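Local coordinates for protein RNA-dependent RNA polymerase (Dera Ghazi Khan orthonairovirus, PDB 6DX2) that probably copies viral RNA as part of the full-length polymerase and here, as its viral OTU domain, acts as a cysteine protease that removes ubiquitin, at residues I116-A121 with T131-G136; S48-E53 with L142-C147; F44-F49 with I151-L156. All coordinates share one frame; numbering follows the deposited sequence.

Interaction 1: residues I116-A121 with T131-G136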
loop_
_atom_site.group_PDB
_atom_site.type_symbol
_atom_site.label_atom_id
_atom_site.label_comp_id
_atom_site.label_asym_id
_atom_site.label_seq_id
_atom_site.Cartn_x
_atom_site.Cartn_y
_atom_site.Cartn_z
ATOM N N ILE A 116 2.172 4.596 3.383
ATOM C CA ILE A 116 1.155 3.751 2.790
ATOM C C ILE A 116 0.679 2.780 3.846
ATOM O O ILE A 116 1.498 2.183 4.543
ATOM C CB ILE A 116 1.663 2.984 1.551
ATOM C CG1 ILE A 116 2.127 4.017 0.480
ATOM C CG2 ILE A 116 0.556 1.986 1.090
ATOM C CD1 ILE A 116 2.874 3.378 -0.749
ATOM N N ILE A 117 -0.635 2.641 3.991
ATOM C CA ILE A 117 -1.184 1.742 5.000
ATOM C C ILE A 117 -2.029 0.695 4.306
ATOM O O ILE A 117 -2.907 1.035 3.502
ATOM C CB ILE A 117 -2.012 2.504 6.043
ATOM C CG1 ILE A 117 -1.114 3.521 6.711
ATOM C CG2 ILE A 117 -2.685 1.519 7.049
ATOM C CD1 ILE A 117 -1.910 4.482 7.682
ATOM N N LEU A 118 -1.759 -0.574 4.608
ATOM C CA LEU A 118 -2.552 -1.667 4.070
ATOM C C LEU A 118 -3.505 -2.085 5.167
ATOM O O LEU A 118 -3.079 -2.621 6.196
ATOM C CB LEU A 118 -1.691 -2.846 3.619
ATOM C CG LEU A 118 -0.545 -2.532 2.648
ATOM C CD1 LEU A 118 0.176 -3.845 2.119
ATOM C CD2 LEU A 118 -1.031 -1.632 1.508
ATOM N N TRP A 119 -4.807 -1.828 4.958
ATOM C CA TRP A 119 -5.816 -2.217 5.926
ATOM C C TRP A 119 -6.402 -3.525 5.417
ATOM O O TRP A 119 -7.179 -3.539 4.457
ATOM C CB TRP A 119 -6.920 -1.166 6.010
ATOM C CG TRP A 119 -6.451 0.218 6.430
ATOM C CD1 TRP A 119 -6.079 1.258 5.596
ATOM C CD2 TRP A 119 -6.321 0.711 7.769
ATOM N NE1 TRP A 119 -5.776 2.370 6.336
ATOM C CE2 TRP A 119 -5.907 2.062 7.672
ATOM C CE3 TRP A 119 -6.532 0.149 9.034
ATOM C CZ2 TRP A 119 -5.626 2.848 8.774
ATOM C CZ3 TRP A 119 -6.272 0.967 10.171
ATOM C CH2 TRP A 119 -5.834 2.286 10.025
ATOM N N GLU A 120 -6.042 -4.635 6.050
ATOM C CA GLU A 120 -6.644 -5.910 5.702
ATOM C C GLU A 120 -7.974 -6.028 6.414
ATOM O O GLU A 120 -8.043 -5.972 7.650
ATOM C CB GLU A 120 -5.714 -7.068 6.044
ATOM C CG GLU A 120 -4.657 -7.237 4.932
ATOM C CD GLU A 120 -3.449 -8.074 5.326
ATOM O OE1 GLU A 120 -2.322 -7.518 5.347
ATOM O OE2 GLU A 120 -3.630 -9.283 5.602
ATOM N N ALA A 121 -9.030 -6.262 5.603
ATOM C CA ALA A 121 -10.410 -6.230 6.027
ATOM C C ALA A 121 -11.056 -7.569 5.738
ATOM O O ALA A 121 -10.735 -8.227 4.732
ATOM C CB ALA A 121 -11.194 -5.124 5.278
ATOM N N THR A 131 -1.071 -2.476 8.505
ATOM C CA THR A 131 0.383 -2.398 8.376
ATOM C C THR A 131 0.723 -1.077 7.734
ATOM O O THR A 131 0.156 -0.729 6.710
ATOM C CB THR A 131 0.912 -3.555 7.542
ATOM O OG1 THR A 131 0.432 -4.782 8.098
ATOM C CG2 THR A 131 2.406 -3.602 7.578
ATOM N N LYS A 132 1.625 -0.317 8.346
ATOM C CA LYS A 132 1.904 1.024 7.874
ATOM C C LYS A 132 3.364 1.082 7.457
ATOM O O LYS A 132 4.259 0.697 8.221
ATOM C CB LYS A 132 1.588 2.031 8.957
ATOM C CG LYS A 132 2.004 3.478 8.626
ATOM C CD LYS A 132 1.390 4.487 9.639
ATOM C CE LYS A 132 2.327 4.566 10.874
ATOM N NZ LYS A 132 3.482 5.548 10.643
ATOM N N TYR A 133 3.598 1.578 6.255
ATOM C CA TYR A 133 4.938 1.691 5.684
ATOM C C TYR A 133 5.239 3.181 5.614
ATOM O O TYR A 133 4.582 3.900 4.866
ATOM C CB TYR A 133 4.992 1.071 4.292
ATOM C CG TYR A 133 4.778 -0.408 4.332
ATOM C CD1 TYR A 133 5.842 -1.260 4.489
ATOM C CD2 TYR A 133 3.484 -0.956 4.239
ATOM C CE1 TYR A 133 5.666 -2.640 4.534
ATOM C CE2 TYR A 133 3.313 -2.361 4.308
ATOM C CZ TYR A 133 4.400 -3.148 4.476
ATOM O OH TYR A 133 4.298 -4.511 4.553
ATOM N N GLY A 134 6.174 3.645 6.421
ATOM C CA GLY A 134 6.492 5.064 6.473
ATOM C C GLY A 134 6.089 5.683 7.783
ATOM O O GLY A 134 5.226 5.184 8.495
ATOM N N PRO A 135 6.695 6.825 8.110
ATOM C CA PRO A 135 6.548 7.399 9.458
ATOM C C PRO A 135 5.349 8.303 9.646
ATOM O O PRO A 135 5.193 8.861 10.750
ATOM C CB PRO A 135 7.835 8.217 9.599
ATOM C CG PRO A 135 8.048 8.723 8.209
ATOM C CD PRO A 135 7.689 7.542 7.289
ATOM N N GLY A 136 4.512 8.457 8.641
ATOM C CA GLY A 136 3.508 9.491 8.644
ATOM C C GLY A 136 2.203 9.029 9.270
ATOM O O GLY A 136 2.060 7.925 9.777
HETATM O O HOH W 1 -2.066 -5.289 6.759
#
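Thr131 pairs with Leu118 in the antiparallel β-hairpin of strands 116-121 and 127-133, where Leu118 N donates to Thr131 O at 2.8 Å and Thr131 N returns a longer bond of 3.1 Å to Leu118 O. A water donates to both Leu118 O and Glu120 OE1 and accepts from Thr131 OG1, whose main polar partner is Asn20 OD1. At Lys132, the non-hydrogen-bonded partner of Ile117, CG and CD lie obliquely against Ile117 CG1 and CD1, the closest approach being 3.7 Å from CG to CG1. Beyond CD the lysine chain bends twice (chi3 85°, chi4 84°), which returns NZ to Gly134 O at 2.8 Å and Gly136 O at 2.9 Å; Tyr19 and Trp11 add cation-pi contacts. Tyr133 exchanges two backbone bonds with Ile116, its N reaching Ile116 O at 2.8 Å. The ring edge lies beside that same oxygen, while CE2 meets Leu118 CD1 at 4.1 Å, and the Tyr133 side chain also touches helix 102-112. The hairpin thus owes its register to backbone bonds, and the ammonium group, held by two carbonyls, ties the end of strand 127-133 to the turn that follows.

Interaction 2: residues S48-E53 with L142-C147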
loop_
_atom_site.group_PDB
_atom_site.type_symbol
_atom_site.label_atom_id
_atom_site.label_comp_id
_atom_site.label_asym_id
_atom_site.label_seq_id
_atom_site.Cartn_x
_atom_site.Cartn_y
_atom_site.Cartn_z
ATOM N N SER A 48 -2.481 5.085 -7.881
ATOM C CA SER A 48 -2.624 6.173 -8.831
ATOM C C SER A 48 -3.858 7.024 -8.482
ATOM O O SER A 48 -3.819 8.255 -8.547
ATOM C CB SER A 48 -2.745 5.625 -10.261
ATOM O OG SER A 48 -2.821 6.666 -11.233
ATOM N N PHE A 49 -4.967 6.372 -8.122
ATOM C CA PHE A 49 -6.162 7.146 -7.782
ATOM C C PHE A 49 -5.882 8.111 -6.642
ATOM O O PHE A 49 -6.326 9.275 -6.686
ATOM C CB PHE A 49 -7.325 6.234 -7.380
ATOM C CG PHE A 49 -8.608 7.033 -7.118
ATOM C CD1 PHE A 49 -9.321 7.559 -8.170
ATOM C CD2 PHE A 49 -8.985 7.344 -5.822
ATOM C CE1 PHE A 49 -10.498 8.327 -7.956
ATOM C CE2 PHE A 49 -10.131 8.114 -5.596
ATOM C CZ PHE A 49 -10.876 8.593 -6.673
ATOM N N LEU A 50 -5.179 7.629 -5.614
ATOM C CA LEU A 50 -4.930 8.459 -4.437
ATOM C C LEU A 50 -3.923 9.561 -4.709
ATOM O O LEU A 50 -4.014 10.632 -4.078
ATOM C CB LEU A 50 -4.485 7.595 -3.278
ATOM C CG LEU A 50 -5.621 6.703 -2.756
ATOM C CD1 LEU A 50 -5.076 5.749 -1.748
ATOM C CD2 LEU A 50 -6.776 7.533 -2.101
ATOM N N LEU A 51 -2.964 9.346 -5.609
ATOM C CA LEU A 51 -1.985 10.403 -5.883
ATOM C C LEU A 51 -2.478 11.412 -6.913
ATOM O O LEU A 51 -2.194 12.607 -6.778
ATOM C CB LEU A 51 -0.675 9.814 -6.367
ATOM C CG LEU A 51 -0.004 8.893 -5.385
ATOM C CD1 LEU A 51 1.202 8.239 -6.069
ATOM C CD2 LEU A 51 0.500 9.697 -4.111
ATOM N N PHE A 52 -3.250 10.980 -7.919
ATOM C CA PHE A 52 -3.592 11.803 -9.066
ATOM C C PHE A 52 -5.086 11.994 -9.300
ATOM O O PHE A 52 -5.442 12.732 -10.222
ATOM C CB PHE A 52 -2.998 11.195 -10.363
ATOM C CG PHE A 52 -1.487 11.058 -10.321
ATOM C CD1 PHE A 52 -0.677 12.146 -10.584
ATOM C CD2 PHE A 52 -0.886 9.861 -9.990
ATOM C CE1 PHE A 52 0.724 12.017 -10.499
ATOM C CE2 PHE A 52 0.529 9.728 -9.931
ATOM C CZ PHE A 52 1.299 10.798 -10.170
ATOM N N GLU A 53 -5.963 11.322 -8.542
ATOM C CA GLU A 53 -7.408 11.306 -8.792
ATOM C C GLU A 53 -7.701 10.798 -10.190
ATOM O O GLU A 53 -8.655 11.218 -10.847
ATOM C CB GLU A 53 -8.047 12.688 -8.557
ATOM C CG GLU A 53 -7.908 13.190 -7.116
ATOM C CD GLU A 53 -8.880 12.530 -6.101
ATOM O OE1 GLU A 53 -8.529 12.505 -4.899
ATOM O OE2 GLU A 53 -9.984 12.062 -6.467
ATOM N N LEU A 142 -1.462 7.074 1.989
ATOM C CA LEU A 142 -2.295 6.344 1.025
ATOM C C LEU A 142 -2.850 5.134 1.759
ATOM O O LEU A 142 -2.119 4.175 2.041
ATOM C CB LEU A 142 -1.529 5.932 -0.218
ATOM C CG LEU A 142 -0.635 6.908 -0.962
ATOM C CD1 LEU A 142 -0.322 6.325 -2.359
ATOM C CD2 LEU A 142 -1.169 8.233 -1.114
ATOM N N ASN A 143 -4.146 5.179 2.009
ATOM C CA ASN A 143 -4.864 4.152 2.745
ATOM C C ASN A 143 -5.455 3.202 1.732
ATOM O O ASN A 143 -6.307 3.622 0.949
ATOM C CB ASN A 143 -5.951 4.789 3.600
ATOM C CG ASN A 143 -5.338 5.570 4.740
ATOM O OD1 ASN A 143 -4.783 4.959 5.633
ATOM N ND2 ASN A 143 -5.229 6.891 4.596
ATOM N N LEU A 144 -5.079 1.923 1.829
ATOM C CA LEU A 144 -5.541 0.903 0.888
ATOM C C LEU A 144 -6.307 -0.141 1.652
ATOM O O LEU A 144 -5.839 -0.593 2.711
ATOM C CB LEU A 144 -4.309 0.229 0.198
ATOM C CG LEU A 144 -3.438 1.205 -0.600
ATOM C CD1 LEU A 144 -2.312 0.407 -1.229
ATOM C CD2 LEU A 144 -4.238 1.946 -1.711
ATOM N N LYS A 145 -7.455 -0.526 1.105
ATOM C CA LYS A 145 -8.258 -1.586 1.666
ATOM C C LYS A 145 -7.958 -2.860 0.921
ATOM O O LYS A 145 -8.137 -2.932 -0.306
ATOM C CB LYS A 145 -9.742 -1.262 1.572
ATOM C CG LYS A 145 -10.655 -2.296 2.233
ATOM C CD LYS A 145 -12.134 -1.848 2.157
ATOM C CE LYS A 145 -12.722 -2.201 0.809
ATOM N NZ LYS A 145 -14.062 -1.578 0.631
ATOM N N LEU A 146 -7.570 -3.885 1.662
ATOM C CA LEU A 146 -7.341 -5.212 1.091
ATOM C C LEU A 146 -8.476 -6.085 1.534
ATOM O O LEU A 146 -8.586 -6.404 2.722
ATOM C CB LEU A 146 -6.011 -5.750 1.629
ATOM C CG LEU A 146 -4.763 -5.236 0.931
ATOM C CD1 LEU A 146 -4.636 -3.715 0.890
ATOM C CD2 LEU A 146 -3.544 -5.840 1.659
ATOM N N CYS A 147 -9.304 -6.495 0.592
ATOM C CA CYS A 147 -10.510 -7.228 0.963
ATOM C C CYS A 147 -10.790 -8.255 -0.117
ATOM O O CYS A 147 -10.868 -7.899 -1.290
ATOM C CB CYS A 147 -11.688 -6.263 1.149
ATOM S SG CYS A 147 -13.149 -7.062 1.902
#
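Leu50 and Leu51, near the C-terminal end of helix 42-52, pack on Leu142 at the start of strand 142-147, an instance of the helix-on-sheet layering of the α/β OTU fold. Helix and strand run roughly antiparallel, at 154°, with their axes 9.0 Å apart at closest approach.

The contact is built from branched aliphatic groups. Leu50 and Leu142 slide past one another in opposite directions, so that Leu50 CD1 comes to rest 3.9 Å from Leu142 CB, while Leu142 CD2 lies 4.0 Å from Leu50 CB. Leu51 approaches from the next position of the helix and crosses Leu142 at about a right angle; its CD2 touches both methyls of Leu142, the nearer being CD2 at 3.7 Å. Leu142 has CG anti to the carbonyl carbon (chi1 -47°), and its CD1 and CD2 both meet Leu51. Val47, one turn earlier in the helix, also packs on Leu142.

Polar groups play their part within each element or with other neighbours. On the helix, Phe52 N bonds to Ser48 O at 2.9 Å. Glu53, which still donates N to Phe49 O at 2.8 Å, is the first residue to leave helical angles, with positive phi. On the strand, the side chain of Asn143 binds Trp119 NE1 through OD1 and Val138 O through ND2.

One methyl packs on both backbone and side chain: Leu50 CD1 sits 3.6 Å from Asn143 O, a carbonyl oxygen that pairs with Leu154, and, farther along the strand, 3.9 Å from Leu144 CD2.

Interaction 3: residues F44-F49 with I151-L156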
loop_
_atom_site.group_PDB
_atom_site.type_symbol
_atom_site.label_atom_id
_atom_site.label_comp_id
_atom_site.label_asym_id
_atom_site.label_seq_id
_atom_site.Cartn_x
_atom_site.Cartn_y
_atom_site.Cartn_z
ATOM N N PHE A 44 -1.929 -0.817 -8.193
ATOM C CA PHE A 44 -1.374 0.328 -8.892
ATOM C C PHE A 44 -2.456 1.289 -9.318
ATOM O O PHE A 44 -2.226 2.486 -9.296
ATOM C CB PHE A 44 -0.515 -0.170 -10.079
ATOM C CG PHE A 44 0.563 -1.192 -9.624
ATOM C CD1 PHE A 44 1.720 -0.762 -8.940
ATOM C CD2 PHE A 44 0.298 -2.571 -9.736
ATOM C CE1 PHE A 44 2.659 -1.715 -8.495
ATOM C CE2 PHE A 44 1.183 -3.509 -9.278
ATOM C CZ PHE A 44 2.357 -3.095 -8.639
ATOM N N TYR A 45 -3.639 0.787 -9.690
ATOM C CA TYR A 45 -4.783 1.679 -9.917
ATOM C C TYR A 45 -5.078 2.462 -8.658
ATOM O O TYR A 45 -5.399 3.659 -8.712
ATOM C CB TYR A 45 -6.037 0.899 -10.251
ATOM C CG TYR A 45 -6.037 0.157 -11.584
ATOM C CD1 TYR A 45 -5.104 0.478 -12.603
ATOM C CD2 TYR A 45 -6.858 -0.952 -11.745
ATOM C CE1 TYR A 45 -5.104 -0.256 -13.839
ATOM C CE2 TYR A 45 -6.823 -1.697 -12.913
ATOM C CZ TYR A 45 -5.953 -1.348 -13.945
ATOM O OH TYR A 45 -5.938 -2.097 -15.103
ATOM N N SER A 46 -5.031 1.768 -7.513
ATOM C CA SER A 46 -5.442 2.380 -6.264
ATOM C C SER A 46 -4.483 3.482 -5.861
ATOM O O SER A 46 -4.926 4.574 -5.439
ATOM C CB SER A 46 -5.539 1.312 -5.190
ATOM O OG SER A 46 -6.635 0.452 -5.440
ATOM N N VAL A 47 -3.180 3.196 -5.931
ATOM C CA VAL A 47 -2.176 4.208 -5.606
ATOM C C VAL A 47 -2.279 5.377 -6.574
ATOM O O VAL A 47 -2.267 6.544 -6.157
ATOM C CB VAL A 47 -0.779 3.577 -5.636
ATOM C CG1 VAL A 47 0.300 4.694 -5.629
ATOM C CG2 VAL A 47 -0.695 2.684 -4.425
ATOM N N SER A 48 -2.481 5.085 -7.881
ATOM C CA SER A 48 -2.624 6.173 -8.831
ATOM C C SER A 48 -3.858 7.024 -8.482
ATOM O O SER A 48 -3.819 8.255 -8.547
ATOM C CB SER A 48 -2.745 5.625 -10.261
ATOM O OG SER A 48 -2.821 6.666 -11.233
ATOM N N PHE A 49 -4.967 6.372 -8.122
ATOM C CA PHE A 49 -6.162 7.146 -7.782
ATOM C C PHE A 49 -5.882 8.111 -6.642
ATOM O O PHE A 49 -6.326 9.275 -6.686
ATOM C CB PHE A 49 -7.325 6.234 -7.380
ATOM C CG PHE A 49 -8.608 7.033 -7.118
ATOM C CD1 PHE A 49 -9.321 7.559 -8.170
ATOM C CD2 PHE A 49 -8.985 7.344 -5.822
ATOM C CE1 PHE A 49 -10.498 8.327 -7.956
ATOM C CE2 PHE A 49 -10.131 8.114 -5.596
ATOM C CZ PHE A 49 -10.876 8.593 -6.673
ATOM N N ILE A 151 -7.758 -4.805 -3.975
ATOM C CA ILE A 151 -7.300 -3.601 -3.323
ATOM C C ILE A 151 -8.138 -2.467 -3.853
ATOM O O ILE A 151 -8.366 -2.358 -5.072
ATOM C CB ILE A 151 -5.799 -3.349 -3.558
ATOM C CG1 ILE A 151 -5.007 -4.441 -2.864
ATOM C CG2 ILE A 151 -5.384 -1.912 -3.112
ATOM C CD1 ILE A 151 -3.579 -4.214 -2.908
ATOM N N GLU A 152 -8.630 -1.642 -2.931
ATOM C CA GLU A 152 -9.347 -0.428 -3.270
ATOM C C GLU A 152 -8.758 0.750 -2.500
ATOM O O GLU A 152 -8.270 0.597 -1.372
ATOM C CB GLU A 152 -10.837 -0.573 -2.945
ATOM C CG GLU A 152 -11.450 -1.898 -3.451
ATOM C CD GLU A 152 -11.500 -2.034 -4.983
ATOM O OE1 GLU A 152 -11.402 -0.994 -5.677
ATOM O OE2 GLU A 152 -11.665 -3.189 -5.486
ATOM N N PRO A 153 -8.745 1.925 -3.094
ATOM C CA PRO A 153 -8.336 3.124 -2.337
ATOM C C PRO A 153 -9.378 3.517 -1.288
ATOM O O PRO A 153 -10.572 3.354 -1.499
ATOM C CB PRO A 153 -8.219 4.196 -3.439
ATOM C CG PRO A 153 -8.945 3.669 -4.609
ATOM C CD PRO A 153 -9.238 2.233 -4.448
ATOM N N LEU A 154 -8.912 4.069 -0.167
ATOM C CA LEU A 154 -9.769 4.675 0.851
ATOM C C LEU A 154 -9.446 6.155 0.939
ATOM O O LEU A 154 -8.292 6.528 0.812
ATOM C CB LEU A 154 -9.488 4.031 2.226
ATOM C CG LEU A 154 -9.805 2.514 2.255
ATOM C CD1 LEU A 154 -9.135 1.994 3.578
ATOM C CD2 LEU A 154 -11.326 2.331 2.201
ATOM N N GLN A 155 -10.444 6.998 1.247
ATOM C CA GLN A 155 -10.163 8.390 1.628
ATOM C C GLN A 155 -10.870 8.719 2.924
ATOM O O GLN A 155 -11.972 8.223 3.177
ATOM C CB GLN A 155 -10.614 9.340 0.498
ATOM C CG GLN A 155 -9.818 9.017 -0.787
ATOM C CD GLN A 155 -10.064 9.965 -1.934
ATOM O OE1 GLN A 155 -11.180 10.054 -2.467
ATOM N NE2 GLN A 155 -9.003 10.655 -2.359
ATOM N N LEU A 156 -10.242 9.572 3.735
ATOM C CA LEU A 156 -10.853 9.973 5.000
ATOM C C LEU A 156 -12.168 10.677 4.728
ATOM O O LEU A 156 -12.292 11.450 3.769
ATOM C CB LEU A 156 -9.922 10.876 5.805
ATOM C CG LEU A 156 -8.958 10.048 6.650
ATOM C CD1 LEU A 156 -8.171 10.955 7.530
ATOM C CD2 LEU A 156 -9.752 9.086 7.482
#
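Ser46 and Pro153 bring their CA atoms to within 4.9 Å where residues 44-49 of helix 42-52 run nearly parallel to residues 151-156 of strand 150-156, the axes 7.1 Å apart and inclined at 18°. The small serine sits where helix and strand come closest. Its OG lies 3.3 Å from both Pro153 CD and Ile151 O, and Ile151 CG2 closes in at 3.5 Å from the same OG. The hydrogen-bond partner of the hydroxyl lies in its own helix: with OG set beside the backbone N (chi1 -70°), it bonds to Cys42 O one turn earlier. Pro153 N, a tertiary amide nitrogen, also stands close to OG but cannot donate to it.

One helical turn later, Phe49, with CG anti to the backbone N, meets the strand through CD2 and CE2. Its ring crosses Pro153 at about a right angle, CD2 touching Pro153 CG at 3.9 Å. Farther out, Gln155 presents OE1 to the edge of the ring, near its plane and 3.8 Å from Phe49 CE2, with ring and amide planes 62° apart. The other end of that amide, NE2, is held by Glu53 OE1, from just beyond the helix.

In OTU proteases the nucleophilic cysteine stands at the start of such a helix, consistent with the place of Cys42 here. The chemistry is that of close packing: a hydroxyl turned back to its own helix lets serine lie against the proline ring and the Ile151 methyl and carbonyl, and the amide oxygen probably makes a weakly favourable electrostatic contact with the C-H edge of Phe49.

The three contacts follow one mixed sheet from the hairpin to the helix that covers it. Interactions 2 and 3 have centres about 2 Å apart and share Ser48 and Phe49: helix 42-52 packs lengthwise against the neighbouring antiparallel strands 142-147 and 150-156, which are joined by Lys145 N to Glu152 O at 2.8 Å. Interaction 1 has its centre about 11 Å from that of interaction 2, and strand 116-121 meets strand 142-147 in parallel through Trp119 N and Leu144 O, 2.8 Å apart. Leu50 serves both strands, CD1 meeting strand 142-147 and CD2 lying 3.6 Å from Gln155 CG. Interaction 3 lies nearest the helix start where OTU proteases keep their cysteine.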